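Local coordinates for protein cysteine synthase 3 (Entamoeba histolytica, PDB 6KR5) that probably catalyses cysteine synthesis from O-acetylserine and sulfide, using pyridoxal-5'-phosphate as its cofactor, at residues Ile66-Ala69 with Ile70-Gly73; Gly201-Leu204 with Lys205-Lys208; Val295-Glu298 with Gly299-Ile302. All blocks are in the same frame, centred on the assembly; numbering follows the deposited sequence.

Contact 1. Residues Ile66-Ala69 with Ile70-Gly73; sequences IYQA and IKDG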
ATOM      1  N   ILE B  66       2.485 -21.088   3.947  1.00 19.24           N
ATOM      2  CA  ILE B  66       3.072 -21.343   5.256  1.00 21.54           C
ATOM      3  C   ILE B  66       2.025 -21.853   6.241  1.00 20.31           C
ATOM      4  O   ILE B  66       2.276 -22.811   6.983  1.00 23.00           O
ATOM      5  CB  ILE B  66       3.769 -20.070   5.758  1.00 20.57           C
ATOM      6  CG1 ILE B  66       4.978 -19.777   4.870  1.00 22.00           C
ATOM      7  CG2 ILE B  66       4.214 -20.239   7.197  1.00 22.30           C
ATOM      8  CD1 ILE B  66       5.534 -18.375   5.048  1.00 21.76           C
ATOM      9  N   TYR B  67       0.839 -21.241   6.249  1.00 19.82           N
ATOM     10  CA  TYR B  67      -0.215 -21.639   7.179  1.00 17.88           C
ATOM     11  C   TYR B  67      -0.595 -23.095   6.977  1.00 23.54           C
ATOM     12  O   TYR B  67      -0.684 -23.868   7.939  1.00 23.33           O
ATOM     13  CB  TYR B  67      -1.432 -20.742   6.982  1.00 21.47           C
ATOM     14  CG  TYR B  67      -2.523 -20.873   8.017  1.00 25.44           C
ATOM     15  CD1 TYR B  67      -2.222 -21.096   9.354  1.00 31.00           C
ATOM     16  CD2 TYR B  67      -3.851 -20.726   7.659  1.00 33.74           C
ATOM     17  CE1 TYR B  67      -3.225 -21.192  10.300  1.00 35.58           C
ATOM     18  CE2 TYR B  67      -4.861 -20.824   8.594  1.00 35.02           C
ATOM     19  CZ  TYR B  67      -4.545 -21.058   9.912  1.00 35.47           C
ATOM     20  OH  TYR B  67      -5.553 -21.150  10.847  1.00 44.15           O
ATOM     21  N   GLN B  68      -0.834 -23.487   5.728  1.00 22.46           N
ATOM     22  CA  GLN B  68      -1.251 -24.864   5.491  1.00 20.69           C
ATOM     23  C   GLN B  68      -0.135 -25.839   5.833  1.00 24.99           C
ATOM     24  O   GLN B  68      -0.395 -26.929   6.365  1.00 23.84           O
ATOM     25  CB  GLN B  68      -1.690 -25.048   4.042  1.00 22.24           C
ATOM     26  CG  GLN B  68      -2.443 -26.369   3.833  1.00 23.45           C
ATOM     27  CD  GLN B  68      -3.777 -26.386   4.561  1.00 24.69           C
ATOM     28  OE1 GLN B  68      -4.572 -25.461   4.436  1.00 25.01           O
ATOM     29  NE2 GLN B  68      -4.023 -27.439   5.334  1.00 28.94           N
ATOM     30  N   ALA B  69       1.117 -25.466   5.545  1.00 22.01           N
ATOM     31  CA  ALA B  69       2.230 -26.358   5.865  1.00 20.15           C
ATOM     32  C   ALA B  69       2.345 -26.566   7.366  1.00 24.08           C
ATOM     33  O   ALA B  69       2.627 -27.680   7.823  1.00 24.36           O
ATOM     34  CB  ALA B  69       3.542 -25.818   5.297  1.00 23.18           C
ATOM     35  N   ILE B  70       2.118 -25.512   8.154  1.00 22.35           N
ATOM     36  CA  ILE B  70       2.134 -25.669   9.605  1.00 22.35           C
ATOM     37  C   ILE B  70       1.001 -26.581  10.052  1.00 26.66           C
ATOM     38  O   ILE B  70       1.204 -27.509  10.846  1.00 26.65           O
ATOM     39  CB  ILE B  70       2.060 -24.301  10.302  1.00 21.86           C
ATOM     40  CG1 ILE B  70       3.350 -23.524  10.052  1.00 23.15           C
ATOM     41  CG2 ILE B  70       1.845 -24.492  11.788  1.00 24.16           C
ATOM     42  CD1 ILE B  70       3.280 -22.055  10.437  1.00 24.53           C
ATOM     43  N   LYS B  71      -0.204 -26.346   9.531  1.00 23.22           N
ATOM     44  CA  LYS B  71      -1.357 -27.149   9.932  1.00 23.33           C
ATOM     45  C   LYS B  71      -1.170 -28.617   9.570  1.00 26.18           C
ATOM     46  O   LYS B  71      -1.582 -29.506  10.328  1.00 31.43           O
ATOM     47  CB  LYS B  71      -2.631 -26.595   9.291  1.00 25.75           C
ATOM     48  CG  LYS B  71      -3.075 -25.255   9.873  1.00 28.84           C
ATOM     49  CD  LYS B  71      -4.503 -24.899   9.476  1.00 31.02           C
ATOM     50  CE  LYS B  71      -4.617 -24.624   7.986  1.00 36.66           C
ATOM     51  NZ  LYS B  71      -5.934 -24.020   7.641  1.00 42.91           N
ATOM     52  N   ASP B  72      -0.553 -28.891   8.416  1.00 25.30           N
ATOM     53  CA  ASP B  72      -0.335 -30.252   7.933  1.00 25.50           C
ATOM     54  C   ASP B  72       0.852 -30.938   8.591  1.00 28.96           C
ATOM     55  O   ASP B  72       1.029 -32.152   8.404  1.00 29.11           O
ATOM     56  CB  ASP B  72      -0.101 -30.253   6.422  1.00 25.55           C
ATOM     57  CG  ASP B  72      -1.327 -29.851   5.631  1.00 30.60           C
ATOM     58  OD1 ASP B  72      -2.401 -29.637   6.229  1.00 30.48           O
ATOM     59  OD2 ASP B  72      -1.200 -29.747   4.391  1.00 29.51           O
ATOM     60  N   GLY B  73       1.680 -30.203   9.325  1.00 26.53           N
ATOM     61  CA  GLY B  73       2.897 -30.774   9.858  1.00 26.65           C
ATOM     62  C   GLY B  73       4.051 -30.830   8.886  1.00 29.69           C
ATOM     63  O   GLY B  73       5.095 -31.401   9.216  1.00 29.74           O
TER
HETATM   64  O   HOH W   1      -6.500 -27.136   6.704  1.00 46.94           O
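Gln-68 and Lys-71 each bend once, and the two bends set up this contact. The Gln-68 chain turns at CG (chi2 67°), which carries its amide over toward Asp-72. The Lys-71 chain starts out beside its backbone N and folds at CD (chi3 -67°), which swings CE across the ring of Tyr-67. There CE makes a CH-pi contact, 3.9 Å from the centroid of the Tyr-67 ring and over one face. Lys-71 NZ runs on past the rim, 3.5 Å from Tyr-67 CE2. To one side, Lys-71 CE also meets Gln-68 OE1 at 3.6 Å. Gln-68 NE2 donates to Asp-72 OD1 (2.9 Å), with the oxygen close to the amide plane of Gln-68. The donor comes from the syn side of the carboxylate but lies 34° out of its plane. The amide and carboxylate planes are also turned against each other. A water accepts from Gln-68 NE2 at 2.8 Å and more weakly from Lys-71 NZ. The other oxygen, Asp-72 OD2, forms a salt bridge with Arg-74, so the carboxylate is gripped at both ends.

All this lies on the last turns of helix 58-72. Ile-70, Lys-71 and Asp-72 give their backbone N-H groups to the carbonyls of Ile-66, Tyr-67 and Gln-68. The helix ends in a Schellman motif: Gly-73 has positive phi, its N bonds back to Ile-70 O, and the backbone of Ala-69 bonds with that of Leu-75. On the side toward helix 88-100 the contact is apolar. Ile-66 CG2 touches Ile-70 CD1 at 3.8 Å, and both isoleucines pack on Phe-100. Tyr-67 faces a different partner: its OH makes a weak hydrogen bond with the backbone N of Ile-4 of the second subunit, and its ring meets that of Phe-63.

Contact 2. Residues Gly201-Leu204 with Lys205-Lys208; sequences GENL and KKKK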
ATOM      1  N   GLY B 201     -10.526 -18.930 -11.214  1.00 20.86           N
ATOM      2  CA  GLY B 201     -11.342 -19.494 -12.275  1.00 20.49           C
ATOM      3  C   GLY B 201     -12.088 -20.738 -11.829  1.00 22.55           C
ATOM      4  O   GLY B 201     -13.295 -20.866 -12.054  1.00 23.48           O
ATOM      5  N   GLU B 202     -11.388 -21.660 -11.161  1.00 23.06           N
ATOM      6  CA  GLU B 202     -12.049 -22.883 -10.709  1.00 26.68           C
ATOM      7  C   GLU B 202     -13.143 -22.579  -9.697  1.00 28.13           C
ATOM      8  O   GLU B 202     -14.231 -23.169  -9.747  1.00 26.45           O
ATOM      9  CB  GLU B 202     -11.030 -23.854 -10.114  1.00 26.01           C
ATOM     10  CG  GLU B 202     -10.173 -24.567 -11.151  1.00 27.47           C
ATOM     11  CD  GLU B 202      -9.257 -25.611 -10.546  1.00 29.61           C
ATOM     12  OE1 GLU B 202      -8.805 -25.421  -9.395  1.00 29.36           O
ATOM     13  OE2 GLU B 202      -8.977 -26.622 -11.230  1.00 30.73           O
ATOM     14  N   ASN B 203     -12.880 -21.654  -8.769  1.00 24.89           N
ATOM     15  CA  ASN B 203     -13.840 -21.419  -7.700  1.00 24.61           C
ATOM     16  C   ASN B 203     -15.025 -20.586  -8.168  1.00 27.95           C
ATOM     17  O   ASN B 203     -16.137 -20.769  -7.661  1.00 30.62           O
ATOM     18  CB  ASN B 203     -13.150 -20.761  -6.507  1.00 25.36           C
ATOM     19  CG  ASN B 203     -12.376 -21.753  -5.674  1.00 31.79           C
ATOM     20  OD1 ASN B 203     -12.959 -22.623  -5.028  1.00 35.70           O
ATOM     21  ND2 ASN B 203     -11.054 -21.631  -5.683  1.00 34.49           N
ATOM     22  N   LEU B 204     -14.826 -19.680  -9.128  1.00 24.29           N
ATOM     23  CA  LEU B 204     -15.979 -18.996  -9.702  1.00 21.84           C
ATOM     24  C   LEU B 204     -16.810 -19.954 -10.547  1.00 25.82           C
ATOM     25  O   LEU B 204     -18.044 -19.910 -10.508  1.00 26.07           O
ATOM     26  CB  LEU B 204     -15.534 -17.792 -10.531  1.00 23.29           C
ATOM     27  CG  LEU B 204     -15.039 -16.587  -9.725  1.00 23.77           C
ATOM     28  CD1 LEU B 204     -14.628 -15.457 -10.659  1.00 21.18           C
ATOM     29  CD2 LEU B 204     -16.116 -16.126  -8.753  1.00 23.99           C
ATOM     30  N   LYS B 205     -16.157 -20.838 -11.308  1.00 27.18           N
ATOM     31  CA  LYS B 205     -16.918 -21.717 -12.192  1.00 27.69           C
ATOM     32  C   LYS B 205     -17.732 -22.736 -11.405  1.00 26.83           C
ATOM     33  O   LYS B 205     -18.770 -23.202 -11.888  1.00 27.68           O
ATOM     34  CB  LYS B 205     -15.986 -22.414 -13.186  1.00 26.35           C
ATOM     35  CG  LYS B 205     -15.779 -21.625 -14.475  1.00 23.01           C
ATOM     36  CD  LYS B 205     -14.708 -22.252 -15.372  1.00 26.07           C
ATOM     37  CE  LYS B 205     -14.714 -21.567 -16.734  1.00 25.29           C
ATOM     38  NZ  LYS B 205     -13.582 -21.983 -17.604  1.00 27.34           N
ATOM     39  N   LYS B 206     -17.341 -23.017 -10.177  1.00 27.29           N
ATOM     40  CA  LYS B 206     -18.147 -23.942  -9.349  1.00 26.47           C
ATOM     41  C   LYS B 206     -19.471 -23.252  -9.020  1.00 32.46           C
ATOM     42  O   LYS B 206     -20.485 -23.928  -8.932  1.00 35.17           O
ATOM     43  CB  LYS B 206     -17.434 -24.255  -8.035  1.00 32.14           C
ATOM     44  CG  LYS B 206     -16.727 -25.593  -7.996  1.00 33.58           C
ATOM     45  CD  LYS B 206     -16.333 -26.030  -6.607  1.00 53.48           C
ATOM     46  CE  LYS B 206     -14.890 -25.695  -6.307  1.00 53.50           C
ATOM     47  NZ  LYS B 206     -13.953 -26.521  -7.107  1.00 56.65           N
ATOM     48  N   LYS B 207     -19.436 -21.940  -8.843  1.00 28.98           N
ATOM     49  CA  LYS B 207     -20.646 -21.205  -8.496  1.00 25.69           C
ATOM     50  C   LYS B 207     -21.462 -20.803  -9.716  1.00 29.33           C
ATOM     51  O   LYS B 207     -22.691 -20.690  -9.627  1.00 29.68           O
ATOM     52  CB  LYS B 207     -20.283 -19.966  -7.666  1.00 28.16           C
ATOM     53  CG  LYS B 207     -19.932 -20.318  -6.211  1.00 34.55           C
ATOM     54  CD  LYS B 207     -19.201 -19.203  -5.478  1.00 38.93           C
ATOM     55  CE  LYS B 207     -18.838 -19.633  -4.050  1.00 41.10           C
ATOM     56  NZ  LYS B 207     -18.277 -18.505  -3.234  1.00 38.01           N
ATOM     57  N   LYS B 208     -20.812 -20.612 -10.860  1.00 24.56           N
ATOM     58  CA  LYS B 208     -21.474 -20.067 -12.042  1.00 23.05           C
ATOM     59  C   LYS B 208     -20.701 -20.591 -13.249  1.00 25.74           C
ATOM     60  O   LYS B 208     -19.626 -20.077 -13.568  1.00 25.63           O
ATOM     61  CB  LYS B 208     -21.493 -18.545 -11.981  1.00 24.46           C
ATOM     62  CG  LYS B 208     -22.253 -17.826 -13.083  1.00 25.13           C
ATOM     63  CD  LYS B 208     -22.269 -16.325 -12.806  1.00 25.20           C
ATOM     64  CE  LYS B 208     -22.809 -15.527 -13.965  1.00 26.88           C
ATOM     65  NZ  LYS B 208     -22.938 -14.080 -13.611  1.00 25.59           N
TER
HETATM   66  O   HOH W   2     -16.067 -18.362  -5.209  1.00 36.06           O
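The side-chain amide of Asn-203 is the flat group that takes part, and Lys-206 meets it at its oxygen end. Asn-203 OD1 lies 3.8 Å from Lys-206 CE, which stands well off the amide plane to one side. This is a van der Waals approach, and the two side chains run next to each other in the same direction. The nitrogen end is held from the previous turn: ND2 donates to the carbonyl of Gly-199, which helps fix the rotation of the amide. Val-170 and Ala-173 of helix 169-179 also touch Asn-203. The Lys-206 chain runs back along the helix and is bent at chi3 and chi4 (-97° and -69°). Its NZ still stays 5.7 Å from Glu-202 OE1. Glu-202 pairs instead with Lys-247 through OE2.

The lysines leave the helix in different directions. Lys-205 lays CB on the carbonyl of Gly-201, with CB 3.3 Å from Gly-201 O. Its extended chain then carries NZ to Asp-252 and to the carbonyl of Val-250. Lys-207 reaches a water that accepts from its NZ at 3.0 Å and gives a weak bond to Asn-203 O. Lys-208 NZ goes to the carbonyls of Gly-182 and Val-184. The backbone shows the helix running out. Lys-205 N bonds Gly-201 O (3.0 Å) and Lys-206 N bonds Glu-202 O (3.1 Å). Leu-204 O then receives two donors: Lys-208 N at 2.9 Å, and Lys-207 N in a weaker, more bent bond.

Glu-202, Lys-205 and Lys-208 thus tie the last turns of the helix to neighbouring parts of the chain. Helix 195-207 is the crossover between parallel strands 186-190 and 212-218, a beta-alpha-beta unit of the fold shared by PLP-dependent cysteine synthases.

Contact 3. Residues Val295-Glu298 with Gly299-Ile302; sequences VENE and GKTI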
ATOM      1  N   VAL B 295     -18.374  -7.629 -29.212  1.00 36.85           N
ATOM      2  CA  VAL B 295     -19.813  -7.417 -29.306  1.00 33.89           C
ATOM      3  C   VAL B 295     -20.567  -8.395 -28.416  1.00 29.70           C
ATOM      4  O   VAL B 295     -21.583  -8.030 -27.810  1.00 36.81           O
ATOM      5  CB  VAL B 295     -20.280  -7.506 -30.772  1.00 34.50           C
ATOM      6  CG1 VAL B 295     -21.786  -7.319 -30.857  1.00 37.09           C
ATOM      7  CG2 VAL B 295     -19.572  -6.461 -31.613  1.00 44.28           C
ATOM      8  N   GLU B 296     -20.073  -9.627 -28.274  1.00 30.87           N
ATOM      9  CA  GLU B 296     -20.795 -10.596 -27.458  1.00 32.55           C
ATOM     10  C   GLU B 296     -20.686 -10.307 -25.966  1.00 34.42           C
ATOM     11  O   GLU B 296     -21.353 -10.983 -25.171  1.00 32.02           O
ATOM     12  CB  GLU B 296     -20.303 -12.014 -27.759  1.00 34.70           C
ATOM     13  CG  GLU B 296     -18.933 -12.343 -27.192  1.00 33.77           C
ATOM     14  CD  GLU B 296     -17.803 -11.975 -28.133  1.00 36.97           C
ATOM     15  OE1 GLU B 296     -18.049 -11.225 -29.100  1.00 38.55           O
ATOM     16  OE2 GLU B 296     -16.665 -12.454 -27.910  1.00 42.21           O
ATOM     17  N   ASN B 297     -19.886  -9.321 -25.565  1.00 28.81           N
ATOM     18  CA  ASN B 297     -19.673  -9.033 -24.156  1.00 27.57           C
ATOM     19  C   ASN B 297     -20.413  -7.791 -23.681  1.00 33.44           C
ATOM     20  O   ASN B 297     -20.253  -7.401 -22.522  1.00 29.15           O
ATOM     21  CB  ASN B 297     -18.172  -8.895 -23.865  1.00 27.16           C
ATOM     22  CG  ASN B 297     -17.450 -10.224 -23.913  1.00 28.31           C
ATOM     23  OD1 ASN B 297     -18.055 -11.279 -23.739  1.00 31.53           O
ATOM     24  ND2 ASN B 297     -16.144 -10.179 -24.145  1.00 27.40           N
ATOM     25  N   GLU B 298     -21.222  -7.165 -24.541  1.00 30.62           N
ATOM     26  CA  GLU B 298     -21.984  -5.990 -24.133  1.00 32.87           C
ATOM     27  C   GLU B 298     -22.800  -6.289 -22.880  1.00 33.22           C
ATOM     28  O   GLU B 298     -23.460  -7.328 -22.787  1.00 31.98           O
ATOM     29  CB  GLU B 298     -22.907  -5.539 -25.268  1.00 35.15           C
ATOM     30  CG  GLU B 298     -23.832  -4.391 -24.891  1.00 38.11           C
ATOM     31  CD  GLU B 298     -24.787  -4.018 -26.014  1.00 45.00           C
ATOM     32  OE1 GLU B 298     -24.464  -4.302 -27.186  1.00 45.16           O
ATOM     33  OE2 GLU B 298     -25.856  -3.440 -25.723  1.00 47.73           O
ATOM     34  N   GLY B 299     -22.719  -5.388 -21.899  1.00 30.54           N
ATOM     35  CA  GLY B 299     -23.485  -5.509 -20.676  1.00 30.73           C
ATOM     36  C   GLY B 299     -22.911  -6.446 -19.637  1.00 31.94           C
ATOM     37  O   GLY B 299     -23.487  -6.565 -18.546  1.00 30.20           O
ATOM     38  N   LYS B 300     -21.805  -7.119 -19.931  1.00 25.94           N
ATOM     39  CA  LYS B 300     -21.270  -8.086 -18.993  1.00 26.27           C
ATOM     40  C   LYS B 300     -20.496  -7.387 -17.880  1.00 24.18           C
ATOM     41  O   LYS B 300     -20.105  -6.224 -17.995  1.00 25.94           O
ATOM     42  CB  LYS B 300     -20.372  -9.097 -19.706  1.00 26.25           C
ATOM     43  CG  LYS B 300     -21.157 -10.110 -20.551  1.00 25.72           C
ATOM     44  CD  LYS B 300     -20.296 -11.260 -21.047  1.00 28.99           C
ATOM     45  CE  LYS B 300     -21.138 -12.225 -21.879  1.00 36.04           C
ATOM     46  NZ  LYS B 300     -20.352 -13.398 -22.355  1.00 46.40           N
ATOM     47  N   THR B 301     -20.300  -8.118 -16.782  1.00 26.03           N
ATOM     48  CA  THR B 301     -19.488  -7.667 -15.657  1.00 24.25           C
ATOM     49  C   THR B 301     -18.127  -8.346 -15.764  1.00 22.16           C
ATOM     50  O   THR B 301     -18.015  -9.568 -15.615  1.00 24.69           O
ATOM     51  CB  THR B 301     -20.159  -7.981 -14.322  1.00 25.73           C
ATOM     52  OG1 THR B 301     -21.378  -7.237 -14.219  1.00 26.19           O
ATOM     53  CG2 THR B 301     -19.252  -7.578 -13.161  1.00 23.18           C
ATOM     54  N   ILE B 302     -17.100  -7.547 -16.027  1.00 22.30           N
ATOM     55  CA  ILE B 302     -15.745  -8.022 -16.279  1.00 20.66           C
ATOM     56  C   ILE B 302     -14.888  -7.623 -15.085  1.00 22.69           C
ATOM     57  O   ILE B 302     -14.790  -6.432 -14.762  1.00 25.10           O
ATOM     58  CB  ILE B 302     -15.203  -7.424 -17.586  1.00 22.67           C
ATOM     59  CG1 ILE B 302     -16.055  -7.901 -18.762  1.00 26.54           C
ATOM     60  CG2 ILE B 302     -13.743  -7.778 -17.792  1.00 23.46           C
ATOM     61  CD1 ILE B 302     -15.956  -7.030 -19.977  1.00 25.40           C
TER
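Asn-297 and Lys-300 close a type II beta turn, with Glu-298 and Gly-299 at its corners. The turn leads from a short 3-10 segment into strand 301-306 of the larger sheet. Lys-300 N donates to Asn-297 O at 3.0 Å. The donor sits above the carbonyl plane, 36° out of it. Gly-299 has positive phi, as the third position of a type II turn normally does. Its N-H is taken by the hydroxyl oxygen of Thr-42.

The side chains span the same turn. Asn-297 ND2 is satisfied by the carbonyl of Glu-291, back in helix 279-292. That bond helps set the amide so that OD1 faces Lys-300. Lys-300 NZ gives OD1 of Asn-297 a weak bond of 3.4 Å, and Lys-300 CD touches the same oxygen at 3.5 Å. Lys-300 pairs with the backbone of Lys-43. Thr-301 N donates to Asp-185 OD2, and Thr-301 also pairs with the backbone of Ile-186, so the start of the strand is held from both neighbouring strands. Beyond CG the Lys-300 chain is extended (chi3 -180°), which carries CE to within 3.5 Å of the carbonyl oxygen of Glu-296.

The three contacts follow one another along the chain without nesting or crossing. Each joins two adjoining segments, so none closes a long loop. Contact 1 comes first and ends helix 58-72, beside helix 88-100 and next to the second subunit. Contact 2 ends helix 195-207 before the chain returns to the larger sheet in strand 212-218. Contact 3 closes the turn that feeds strand 301-306 into that sheet, between strands 43-48 and 186-190. Contacts 2 and 3 do not touch, their nearest atoms about 7 Å apart. Both approach Asp-185, contact 2 only by a long, weak ion pair from Lys-208, contact 3 by a hydrogen bond from Thr-301 N. Contacts 1 and 3 have centres about 41 Å apart.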